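Local coordinates for protein thiamine pyrophosphokinase (Bacillus subtilis, PDB 3LM8) that transfers a pyrophosphate group from ATP to thiamine, giving thiamine diphosphate and AMP, and so serves thiamine salvage, at residues 165-170 with 174-179; 126-131 with 135-140; 155-160 with 198-203. The protein carries 1 engineered substitution. One frame throughout, in Å; residues are numbered along the deposited sequence.

Contact 1 of 3, residues 165-170 with 174-179; sequences HELTLT and YPLNNC. With VIB (3-(4-amino-2-methyl-pyrimidin-5-ylmethyl)-5-(2-hydroxy-ethyl)-4-methyl-thiazol-3-ium), chain E.
Leu176 meets both Leu167 and Leu169 on one face of a beta hairpin. Its CD2 touches Leu167 CD2 at 3.6 Å and also lies against Leu169 CD1. The side chains of Leu169 and Leu176 run side by side and point the same way, whereas Leu167 crosses Leu176 at a slant. The other branch of Leu176 turns to the bound thiamine: CD1 is 3.5 Å from CM2, the methyl of the pyrimidine. Leu176 therefore links the hairpin's apolar face to the ligand. Tyr174 meets the ligand differently. One face of its ring takes the bridging methylene C7A over its centre, with Tyr174 CE2 3.3 Å from C7A, while Tyr174 CG and CB approach the pyrimidine.

The backbone pairing is antiparallel but not regular. Leu167 N donates to Cys179 O, and Cys179 N donates back to Leu167 O. Further along, Leu169 N bonds to Leu176 O at 2.8 Å. One residue of register is lost between these pairs. Glu166 and Leu167 together face Cys179, and Asn178 and Cys179 together face Leu167; each set fits a G1 beta bulge. At the second bulge Thr168 helps with its side chain. Its OG1, anti to the carbonyl carbon (chi1 -70°), accepts Asn178 N at 2.9 Å in a nearly straight bond (164°). Asn178 ND2 lies 3.1 Å from Thr168 OG1, but this side chain is poorly ordered.

Tyr174 and Leu176 belong to the thiamine pocket, which also includes Asn191. Strand 176-181 is an outer strand of its four-stranded antiparallel sheet. Strand 167-170 lies between it and strand 197-202, where Leu167 packs on Phe202 and Leu169 on Phe200.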
loop_
_atom_site.group_PDB
_atom_site.type_symbol
_atom_site.label_atom_id
_atom_site.label_comp_id
_atom_site.label_asym_id
_atom_site.label_seq_id
_atom_site.Cartn_x
_atom_site.Cartn_y
_atom_site.Cartn_z
ATOM N N HIS A 165 16.337 -14.605 7.543
ATOM C CA HIS A 165 17.616 -15.296 7.415
ATOM C C HIS A 165 18.506 -14.813 6.294
ATOM O O HIS A 165 18.059 -14.635 5.165
ATOM C CB HIS A 165 17.382 -16.800 7.252
ATOM C CG HIS A 165 16.756 -17.436 8.451
ATOM N ND1 HIS A 165 15.491 -17.110 8.889
ATOM C CD2 HIS A 165 17.236 -18.345 9.330
ATOM C CE1 HIS A 165 15.217 -17.789 9.989
ATOM N NE2 HIS A 165 16.261 -18.546 10.278
ATOM N N GLU A 166 19.778 -14.618 6.627
ATOM C CA GLU A 166 20.793 -14.172 5.677
ATOM C C GLU A 166 20.455 -12.866 4.952
ATOM O O GLU A 166 20.519 -12.790 3.724
ATOM C CB GLU A 166 21.070 -15.281 4.653
ATOM C CG GLU A 166 21.664 -16.548 5.245
ATOM C CD GLU A 166 21.952 -17.607 4.183
ATOM O OE1 GLU A 166 22.498 -17.248 3.114
ATOM O OE2 GLU A 166 21.644 -18.798 4.418
ATOM N N LEU A 167 20.109 -11.840 5.727
ATOM C CA LEU A 167 19.770 -10.535 5.176
ATOM C C LEU A 167 21.035 -9.777 4.813
ATOM O O LEU A 167 21.928 -9.613 5.645
ATOM C CB LEU A 167 18.971 -9.707 6.192
ATOM C CG LEU A 167 18.646 -8.256 5.787
ATOM C CD1 LEU A 167 17.823 -8.250 4.512
ATOM C CD2 LEU A 167 17.872 -7.554 6.896
ATOM N N THR A 168 21.102 -9.315 3.571
ATOM C CA THR A 168 22.246 -8.558 3.089
ATOM C C THR A 168 21.789 -7.222 2.532
ATOM O O THR A 168 20.840 -7.154 1.753
ATOM C CB THR A 168 22.994 -9.328 1.988
ATOM O OG1 THR A 168 23.647 -10.467 2.566
ATOM C CG2 THR A 168 24.024 -8.425 1.306
ATOM N N LEU A 169 22.467 -6.161 2.941
ATOM C CA LEU A 169 22.133 -4.818 2.485
ATOM C C LEU A 169 23.343 -4.181 1.808
ATOM O O LEU A 169 24.449 -4.201 2.345
ATOM C CB LEU A 169 21.683 -3.966 3.673
ATOM C CG LEU A 169 20.507 -4.536 4.460
ATOM C CD1 LEU A 169 20.234 -3.658 5.660
ATOM C CD2 LEU A 169 19.279 -4.619 3.579
ATOM N N THR A 170 23.130 -3.607 0.632
ATOM C CA THR A 170 24.217 -2.990 -0.111
ATOM C C THR A 170 23.789 -1.681 -0.729
ATOM O O THR A 170 22.791 -1.627 -1.446
ATOM C CB THR A 170 24.697 -3.909 -1.232
ATOM O OG1 THR A 170 25.130 -5.154 -0.670
ATOM C CG2 THR A 170 25.851 -3.264 -1.987
ATOM N N TYR A 174 23.818 1.825 6.532
ATOM C CA TYR A 174 24.057 0.775 7.523
ATOM C C TYR A 174 24.069 -0.616 6.888
ATOM O O TYR A 174 23.076 -1.331 6.924
ATOM C CB TYR A 174 22.978 0.840 8.615
ATOM C CG TYR A 174 23.020 2.104 9.454
ATOM C CD1 TYR A 174 23.899 2.220 10.537
ATOM C CD2 TYR A 174 22.181 3.187 9.163
ATOM C CE1 TYR A 174 23.939 3.381 11.315
ATOM C CE2 TYR A 174 22.213 4.349 9.930
ATOM C CZ TYR A 174 23.094 4.440 11.006
ATOM O OH TYR A 174 23.122 5.586 11.768
ATOM N N PRO A 175 25.208 -1.018 6.312
ATOM C CA PRO A 175 25.372 -2.322 5.661
ATOM C C PRO A 175 25.065 -3.520 6.555
ATOM O O PRO A 175 25.031 -3.411 7.783
ATOM C CB PRO A 175 26.832 -2.303 5.213
ATOM C CG PRO A 175 27.075 -0.855 4.956
ATOM C CD PRO A 175 26.433 -0.219 6.171
ATOM N N LEU A 176 24.867 -4.664 5.907
ATOM C CA LEU A 176 24.548 -5.925 6.570
ATOM C C LEU A 176 24.973 -7.058 5.639
ATOM O O LEU A 176 24.659 -7.028 4.448
ATOM C CB LEU A 176 23.035 -5.994 6.809
ATOM C CG LEU A 176 22.463 -6.272 8.200
ATOM C CD1 LEU A 176 23.105 -5.355 9.234
ATOM C CD2 LEU A 176 20.952 -6.087 8.152
ATOM N N ASN A 177 25.677 -8.058 6.165
ATOM C CA ASN A 177 26.118 -9.184 5.326
ATOM C C ASN A 177 25.649 -10.531 5.877
ATOM O O ASN A 177 26.102 -10.960 6.940
ATOM C CB ASN A 177 27.650 -9.174 5.186
ATOM C CG ASN A 177 28.173 -10.297 4.292
ATOM O OD1 ASN A 177 27.612 -10.588 3.229
ATOM N ND2 ASN A 177 29.264 -10.925 4.713
ATOM N N ASN A 178 24.752 -11.192 5.139
ATOM C CA ASN A 178 24.185 -12.494 5.530
ATOM C C ASN A 178 23.851 -12.534 7.020
ATOM O O ASN A 178 24.206 -13.468 7.747
ATOM C CB ASN A 178 25.141 -13.631 5.158
ATOM C CG ASN A 178 25.052 -14.006 3.686
ATOM O OD1 ASN A 178 25.916 -14.708 3.159
ATOM N ND2 ASN A 178 23.997 -13.551 3.020
ATOM N N CYS A 179 23.137 -11.496 7.439
ATOM C CA CYS A 179 22.718 -11.284 8.815
ATOM C C CYS A 179 21.398 -11.997 9.131
ATOM O O CYS A 179 20.533 -12.142 8.269
ATOM C CB CYS A 179 22.573 -9.768 9.033
ATOM S SG CYS A 179 22.442 -9.196 10.734
HETATM C CM2 VIB E . 20.909 -2.615 9.720
HETATM N N4A VIB E . 22.056 0.586 13.106
HETATM C CM4 VIB E . 19.102 5.203 12.686
HETATM O O1 VIB E . 18.716 5.567 16.514
HETATM C C7 VIB E . 17.321 5.255 16.449
HETATM C C6 VIB E . 16.934 4.984 14.995
HETATM C C2 VIB E . 18.954 1.677 13.839
HETATM S S1 VIB E . 17.790 2.221 15.021
HETATM C C5 VIB E . 17.801 3.860 14.427
HETATM C C4 VIB E . 18.741 3.900 13.402
HETATM N N3 VIB E . 19.326 2.735 13.114
HETATM C C7A VIB E . 20.331 2.642 12.046
HETATM C C4A VIB E . 21.335 0.278 12.032
HETATM N N3A VIB E . 21.461 -0.925 11.452
HETATM C C2A VIB E . 20.738 -1.240 10.368
HETATM N N1A VIB E . 19.873 -0.356 9.850
HETATM C C6A VIB E . 19.718 0.841 10.389
HETATM C C5A VIB E . 20.451 1.214 11.510
#

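Contact 2 of 3, residues 126-131 with 135-140; sequences KIRLID and HIQMFP
Leu129 and Ile136 form an antiparallel hydrogen-bonded pair, next to the non-hydrogen-bonded pair Ile130 and His135, in two strand segments whose directions differ by 158°. Leu129 N and Ile136 O are joined at 2.9 Å (171° at the hydrogen), and Ile136 N bonds back to Leu129 O. Toward Ile127 and Met138 the backbones diverge. A water bridges the gap, donating to Ile127 O at 2.6 Å and accepting from Met138 N, a selenomethionine.

On one face Leu129 and Ile136 meet at the roots of their side chains, CB to CB at 4.0 Å. They cross obliquely, and both pack on Leu117 of helix 107-122. The opposite face is more polar. The His135 ring comes down beside Ile130, bringing CD2 within 3.5 Å of Ile130 CG2. The methylene CD of Arg128 lies near the ring. Arg128 sets out with CG anti to the backbone N (chi1 167°) and bends at its third torsion. Its guanidinium then stands almost perpendicular to the amide of Gln137. Arg128 NH2 is 3.3 Å from Gln137 OE1, but the angle is too poor for a hydrogen bond. Gln137 CG rests near Ile127 O at 3.5 Å. Arg128 NH1 is held instead by Gln98 OE1 on the neighbouring strand 96-100.

The chemistry is thus divided between the two faces: apolar packing under a helix on one, and on the other a guanidinium near an imidazole. With Arg128 NE 4.5 Å from His135 ND1, the arginine's charge would probably disfavour a second positive charge on the ring.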
loop_
_atom_site.group_PDB
_atom_site.type_symbol
_atom_site.label_atom_id
_atom_site.label_comp_id
_atom_site.label_asym_id
_atom_site.label_seq_id
_atom_site.Cartn_x
_atom_site.Cartn_y
_atom_site.Cartn_z
ATOM N N LYS A 126 3.039 -7.539 -6.688
ATOM C CA LYS A 126 3.480 -6.340 -5.996
ATOM C C LYS A 126 2.294 -5.525 -5.497
ATOM O O LYS A 126 1.426 -5.106 -6.275
ATOM C CB LYS A 126 4.360 -5.496 -6.917
ATOM C CG LYS A 126 5.706 -6.147 -7.202
ATOM C CD LYS A 126 6.492 -5.427 -8.283
ATOM C CE LYS A 126 7.853 -6.083 -8.480
ATOM N NZ LYS A 126 7.731 -7.555 -8.688
ATOM N N ILE A 127 2.262 -5.325 -4.182
ATOM C CA ILE A 127 1.214 -4.559 -3.518
ATOM C C ILE A 127 1.902 -3.509 -2.660
ATOM O O ILE A 127 2.508 -3.822 -1.639
ATOM C CB ILE A 127 0.362 -5.468 -2.619
ATOM C CG1 ILE A 127 -0.179 -6.645 -3.443
ATOM C CG2 ILE A 127 -0.773 -4.665 -1.987
ATOM C CD1 ILE A 127 -1.033 -7.614 -2.646
ATOM N N ARG A 128 1.819 -2.261 -3.079
ATOM C CA ARG A 128 2.467 -1.175 -2.349
ATOM C C ARG A 128 1.425 -0.322 -1.648
ATOM O O ARG A 128 0.415 0.020 -2.252
ATOM C CB ARG A 128 3.276 -0.321 -3.339
ATOM C CG ARG A 128 3.744 1.001 -2.790
ATOM C CD ARG A 128 4.484 1.824 -3.842
ATOM N NE ARG A 128 5.750 1.221 -4.243
ATOM C CZ ARG A 128 5.972 0.660 -5.426
ATOM N NH1 ARG A 128 5.014 0.619 -6.343
ATOM N NH2 ARG A 128 7.158 0.137 -5.694
ATOM N N LEU A 129 1.647 -0.000 -0.376
ATOM C CA LEU A 129 0.694 0.850 0.350
ATOM C C LEU A 129 1.285 2.243 0.321
ATOM O O LEU A 129 2.486 2.400 0.503
ATOM C CB LEU A 129 0.525 0.416 1.808
ATOM C CG LEU A 129 0.327 -1.058 2.186
ATOM C CD1 LEU A 129 0.068 -1.113 3.692
ATOM C CD2 LEU A 129 -0.831 -1.691 1.408
ATOM N N ILE A 130 0.454 3.255 0.102
ATOM C CA ILE A 130 0.966 4.622 0.031
ATOM C C ILE A 130 0.159 5.701 0.747
ATOM O O ILE A 130 -1.073 5.737 0.665
ATOM C CB ILE A 130 1.070 5.101 -1.421
ATOM C CG1 ILE A 130 1.846 4.093 -2.266
ATOM C CG2 ILE A 130 1.720 6.480 -1.450
ATOM C CD1 ILE A 130 1.898 4.469 -3.730
ATOM N N ASP A 131 0.874 6.590 1.428
ATOM C CA ASP A 131 0.265 7.722 2.114
ATOM C C ASP A 131 1.177 8.941 1.932
ATOM O O ASP A 131 2.202 8.870 1.243
ATOM C CB ASP A 131 -0.000 7.412 3.600
ATOM C CG ASP A 131 1.219 7.608 4.490
ATOM O OD1 ASP A 131 2.234 6.926 4.268
ATOM O OD2 ASP A 131 1.158 8.445 5.424
ATOM N N HIS A 135 5.710 4.464 2.123
ATOM C CA HIS A 135 5.507 3.460 1.091
ATOM C C HIS A 135 5.820 2.138 1.773
ATOM O O HIS A 135 6.955 1.871 2.156
ATOM C CB HIS A 135 6.463 3.667 -0.086
ATOM C CG HIS A 135 6.065 4.778 -1.005
ATOM N ND1 HIS A 135 6.762 5.074 -2.157
ATOM C CD2 HIS A 135 5.042 5.663 -0.946
ATOM C CE1 HIS A 135 6.183 6.091 -2.768
ATOM N NE2 HIS A 135 5.137 6.469 -2.054
ATOM N N ILE A 136 4.808 1.309 1.941
ATOM C CA ILE A 136 5.020 0.036 2.600
ATOM C C ILE A 136 4.927 -1.093 1.599
ATOM O O ILE A 136 4.082 -1.065 0.699
ATOM C CB ILE A 136 3.977 -0.177 3.714
ATOM C CG1 ILE A 136 4.098 0.953 4.724
ATOM C CG2 ILE A 136 4.213 -1.515 4.411
ATOM C CD1 ILE A 136 2.901 1.125 5.556
ATOM N N GLN A 137 5.796 -2.085 1.759
ATOM C CA GLN A 137 5.809 -3.234 0.863
ATOM C C GLN A 137 6.415 -4.434 1.563
ATOM O O GLN A 137 7.364 -4.313 2.338
ATOM C CB GLN A 137 6.613 -2.920 -0.394
ATOM C CG GLN A 137 5.963 -3.370 -1.679
ATOM C CD GLN A 137 6.841 -3.097 -2.892
ATOM O OE1 GLN A 137 7.175 -1.946 -3.191
ATOM N NE2 GLN A 137 7.223 -4.161 -3.597
HETATM N N MSE A 138 5.845 -5.599 1.291
HETATM C CA MSE A 138 6.322 -6.830 1.884
HETATM C C MSE A 138 6.998 -7.674 0.829
HETATM O O MSE A 138 6.604 -7.666 -0.332
HETATM C CB MSE A 138 5.160 -7.607 2.498
HETATM C CG MSE A 138 4.895 -7.271 3.954
HETATM SE SE MSE A 138 3.601 -8.458 4.767
HETATM C CE MSE A 138 3.791 -9.999 3.612
ATOM N N PHE A 139 8.028 -8.403 1.226
ATOM C CA PHE A 139 8.720 -9.253 0.271
ATOM C C PHE A 139 9.013 -10.646 0.786
ATOM O O PHE A 139 9.340 -10.850 1.967
ATOM C CB PHE A 139 10.066 -8.655 -0.153
ATOM C CG PHE A 139 9.970 -7.329 -0.846
ATOM C CD1 PHE A 139 9.824 -6.156 -0.112
ATOM C CD2 PHE A 139 10.062 -7.252 -2.235
ATOM C CE1 PHE A 139 9.774 -4.918 -0.753
ATOM C CE2 PHE A 139 10.012 -6.024 -2.888
ATOM C CZ PHE A 139 9.868 -4.848 -2.147
ATOM N N PRO A 140 8.866 -11.635 -0.097
ATOM C CA PRO A 140 9.150 -13.023 0.273
ATOM C C PRO A 140 10.662 -13.155 0.056
ATOM O O PRO A 140 11.314 -12.210 -0.394
ATOM C CB PRO A 140 8.355 -13.827 -0.757
ATOM C CG PRO A 140 8.403 -12.938 -1.994
ATOM C CD PRO A 140 8.154 -11.555 -1.390
HETATM O O HOH W 1 3.470 -5.908 -0.511
#

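Contact 3 of 3, residues 155-160 with 198-203; sequences ISFIPF and GTFSFV. Engineered in segment 198-203: Val203 (natural residue Ala).
Phe157 and Phe200 meet inside a beta sandwich, the fold of the thiamine-binding domain in this family. Strand 154-159 comes from the large mixed sheet. Strand 197-202 comes from the four-stranded antiparallel sheet. The contact thus joins two sheets face to face, and side chains alone bridge the gap. The nearest CA atoms, those of Phe157 and Phe200, are 9.9 Å apart.

The tight part is this one pair of rings. Both CB atoms point toward the opposing strand. Phe157 leaves its backbone with CG anti to the carbonyl carbon (chi1 -71°). Phe200 instead has CG between its backbone N and carbonyl carbon (chi1 68°), which keeps the ring close over its own backbone. The planes are inclined at 43° and the centroids lie 4.8 Å apart, so the pair is neither a parallel stack nor a T-shape. The Phe157 ring leans its CE1-CZ end over one face of Phe200. Both rings are buried. Met209 packs against both of them, Leu169 also touches Phe157, and Phe139 meets Phe200 edge-to-face.

Away from this pair the strands stay apart. Phe202 also points inward, yet its side chain does not touch residues 155-160. The other side of strand 197-202 is more open. Thr199 points away from the sandwich interior, is partly exposed, and hydrogen-bonds through OG1 to Asp145 OD2. Val203, an engineered residue replacing alanine, is exposed at the end of the segment. On strand 154-159, Ser156 OG is bonded to Ser190 N of the thiamine pocket.

At the centre of the pair, Phe157 CE1 sits above the middle of the Phe200 ring, while the neighbouring CZ lies 3.7 Å from Phe200 CG.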
loop_
_atom_site.group_PDB
_atom_site.type_symbol
_atom_site.label_atom_id
_atom_site.label_comp_id
_atom_site.label_asym_id
_atom_site.label_seq_id
_atom_site.Cartn_x
_atom_site.Cartn_y
_atom_site.Cartn_z
ATOM N N ILE A 155 14.644 4.304 4.787
ATOM C CA ILE A 155 14.222 2.999 4.303
ATOM C C ILE A 155 14.381 2.086 5.497
ATOM O O ILE A 155 15.506 1.851 5.921
ATOM C CB ILE A 155 15.172 2.488 3.215
ATOM C CG1 ILE A 155 15.094 3.387 1.988
ATOM C CG2 ILE A 155 14.862 1.033 2.879
ATOM C CD1 ILE A 155 16.410 3.477 1.246
ATOM N N SER A 156 13.275 1.585 6.040
ATOM C CA SER A 156 13.326 0.690 7.189
ATOM C C SER A 156 12.891 -0.718 6.805
ATOM O O SER A 156 12.077 -0.903 5.907
ATOM C CB SER A 156 12.420 1.211 8.301
ATOM O OG SER A 156 12.833 2.496 8.732
ATOM N N PHE A 157 13.432 -1.715 7.491
ATOM C CA PHE A 157 13.073 -3.105 7.218
ATOM C C PHE A 157 12.576 -3.736 8.505
ATOM O O PHE A 157 13.180 -3.569 9.560
ATOM C CB PHE A 157 14.280 -3.892 6.709
ATOM C CG PHE A 157 14.710 -3.523 5.314
ATOM C CD1 PHE A 157 13.912 -3.832 4.222
ATOM C CD2 PHE A 157 15.929 -2.890 5.096
ATOM C CE1 PHE A 157 14.318 -3.523 2.929
ATOM C CE2 PHE A 157 16.346 -2.576 3.813
ATOM C CZ PHE A 157 15.543 -2.892 2.724
ATOM N N ILE A 158 11.470 -4.464 8.424
ATOM C CA ILE A 158 10.925 -5.103 9.609
ATOM C C ILE A 158 10.466 -6.521 9.322
ATOM O O ILE A 158 9.703 -6.761 8.387
ATOM C CB ILE A 158 9.749 -4.291 10.160
ATOM C CG1 ILE A 158 10.195 -2.845 10.367
ATOM C CG2 ILE A 158 9.269 -4.894 11.466
ATOM C CD1 ILE A 158 9.090 -1.916 10.741
ATOM N N PRO A 159 10.935 -7.485 10.125
ATOM C CA PRO A 159 10.573 -8.899 9.964
ATOM C C PRO A 159 9.073 -9.041 10.184
ATOM O O PRO A 159 8.498 -8.279 10.961
ATOM C CB PRO A 159 11.368 -9.601 11.072
ATOM C CG PRO A 159 12.511 -8.638 11.373
ATOM C CD PRO A 159 11.843 -7.288 11.269
ATOM N N PHE A 160 8.441 -10.008 9.517
ATOM C CA PHE A 160 7.002 -10.200 9.681
ATOM C C PHE A 160 6.580 -11.481 10.400
ATOM O O PHE A 160 6.500 -11.505 11.624
ATOM C CB PHE A 160 6.287 -10.117 8.330
ATOM C CG PHE A 160 4.787 -10.080 8.446
ATOM C CD1 PHE A 160 4.033 -11.243 8.324
ATOM C CD2 PHE A 160 4.129 -8.880 8.704
ATOM C CE1 PHE A 160 2.643 -11.212 8.457
ATOM C CE2 PHE A 160 2.742 -8.836 8.839
ATOM C CZ PHE A 160 1.998 -10.005 8.714
ATOM N N GLY A 198 20.415 0.493 -4.449
ATOM C CA GLY A 198 20.738 -0.311 -3.294
ATOM C C GLY A 198 20.150 -1.698 -3.460
ATOM O O GLY A 198 19.141 -1.894 -4.144
ATOM N N THR A 199 20.779 -2.674 -2.826
ATOM C CA THR A 199 20.289 -4.034 -2.917
ATOM C C THR A 199 20.117 -4.625 -1.522
ATOM O O THR A 199 20.820 -4.265 -0.576
ATOM C CB THR A 199 21.269 -4.911 -3.729
ATOM O OG1 THR A 199 21.616 -4.233 -4.940
ATOM C CG2 THR A 199 20.634 -6.244 -4.086
ATOM N N PHE A 200 19.143 -5.509 -1.398
ATOM C CA PHE A 200 18.908 -6.194 -0.146
ATOM C C PHE A 200 18.395 -7.567 -0.535
ATOM O O PHE A 200 17.818 -7.740 -1.607
ATOM C CB PHE A 200 17.899 -5.438 0.741
ATOM C CG PHE A 200 16.493 -5.416 0.211
ATOM C CD1 PHE A 200 16.109 -4.489 -0.748
ATOM C CD2 PHE A 200 15.539 -6.309 0.701
ATOM C CE1 PHE A 200 14.789 -4.445 -1.208
ATOM C CE2 PHE A 200 14.224 -6.277 0.248
ATOM C CZ PHE A 200 13.846 -5.343 -0.707
ATOM N N SER A 201 18.643 -8.551 0.313
ATOM C CA SER A 201 18.206 -9.908 0.042
ATOM C C SER A 201 18.314 -10.771 1.293
ATOM O O SER A 201 19.115 -10.509 2.193
ATOM C CB SER A 201 19.027 -10.508 -1.106
ATOM O OG SER A 201 20.399 -10.198 -0.973
ATOM N N PHE A 202 17.473 -11.792 1.340
ATOM C CA PHE A 202 17.412 -12.717 2.459
ATOM C C PHE A 202 16.852 -14.029 1.914
ATOM O O PHE A 202 16.144 -14.045 0.902
ATOM C CB PHE A 202 16.514 -12.143 3.573
ATOM C CG PHE A 202 15.200 -11.598 3.076
ATOM C CD1 PHE A 202 15.159 -10.432 2.315
ATOM C CD2 PHE A 202 14.009 -12.291 3.309
ATOM C CE1 PHE A 202 13.967 -9.973 1.790
ATOM C CE2 PHE A 202 12.804 -11.830 2.785
ATOM C CZ PHE A 202 12.785 -10.670 2.021
ATOM N N VAL A 203 17.162 -15.130 2.580
ATOM C CA VAL A 203 16.713 -16.423 2.098
ATOM C C VAL A 203 15.428 -16.994 2.693
ATOM O O VAL A 203 14.745 -17.783 2.039
ATOM C CB VAL A 203 17.846 -17.445 2.258
ATOM C CG1 VAL A 203 19.049 -16.979 1.441
ATOM C CG2 VAL A 203 18.224 -17.590 3.734
#

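Contacts 1 and 3 are neighbours, their centres 8 Å apart. Strands 167-170 and 197-202 adjoin in one sheet, with Thr170 O 2.7 Å from Thr199 N in a probable hydrogen bond. Along the chain, contact 1 falls between the two segments of contact 3. Contact 2 precedes both and shares the large mixed sheet with strand 154-159. Its centre is 12 Å from that of contact 3, and Met138 SE packs against Phe160 CD2 at 4.0 Å. Contacts 1 and 2 do not touch. Thiamine lies against contact 1, about 7 Å from the Phe157 side chain of contact 3. The Ile130 side chain of contact 2 is about 12 Å from a magnesium ion.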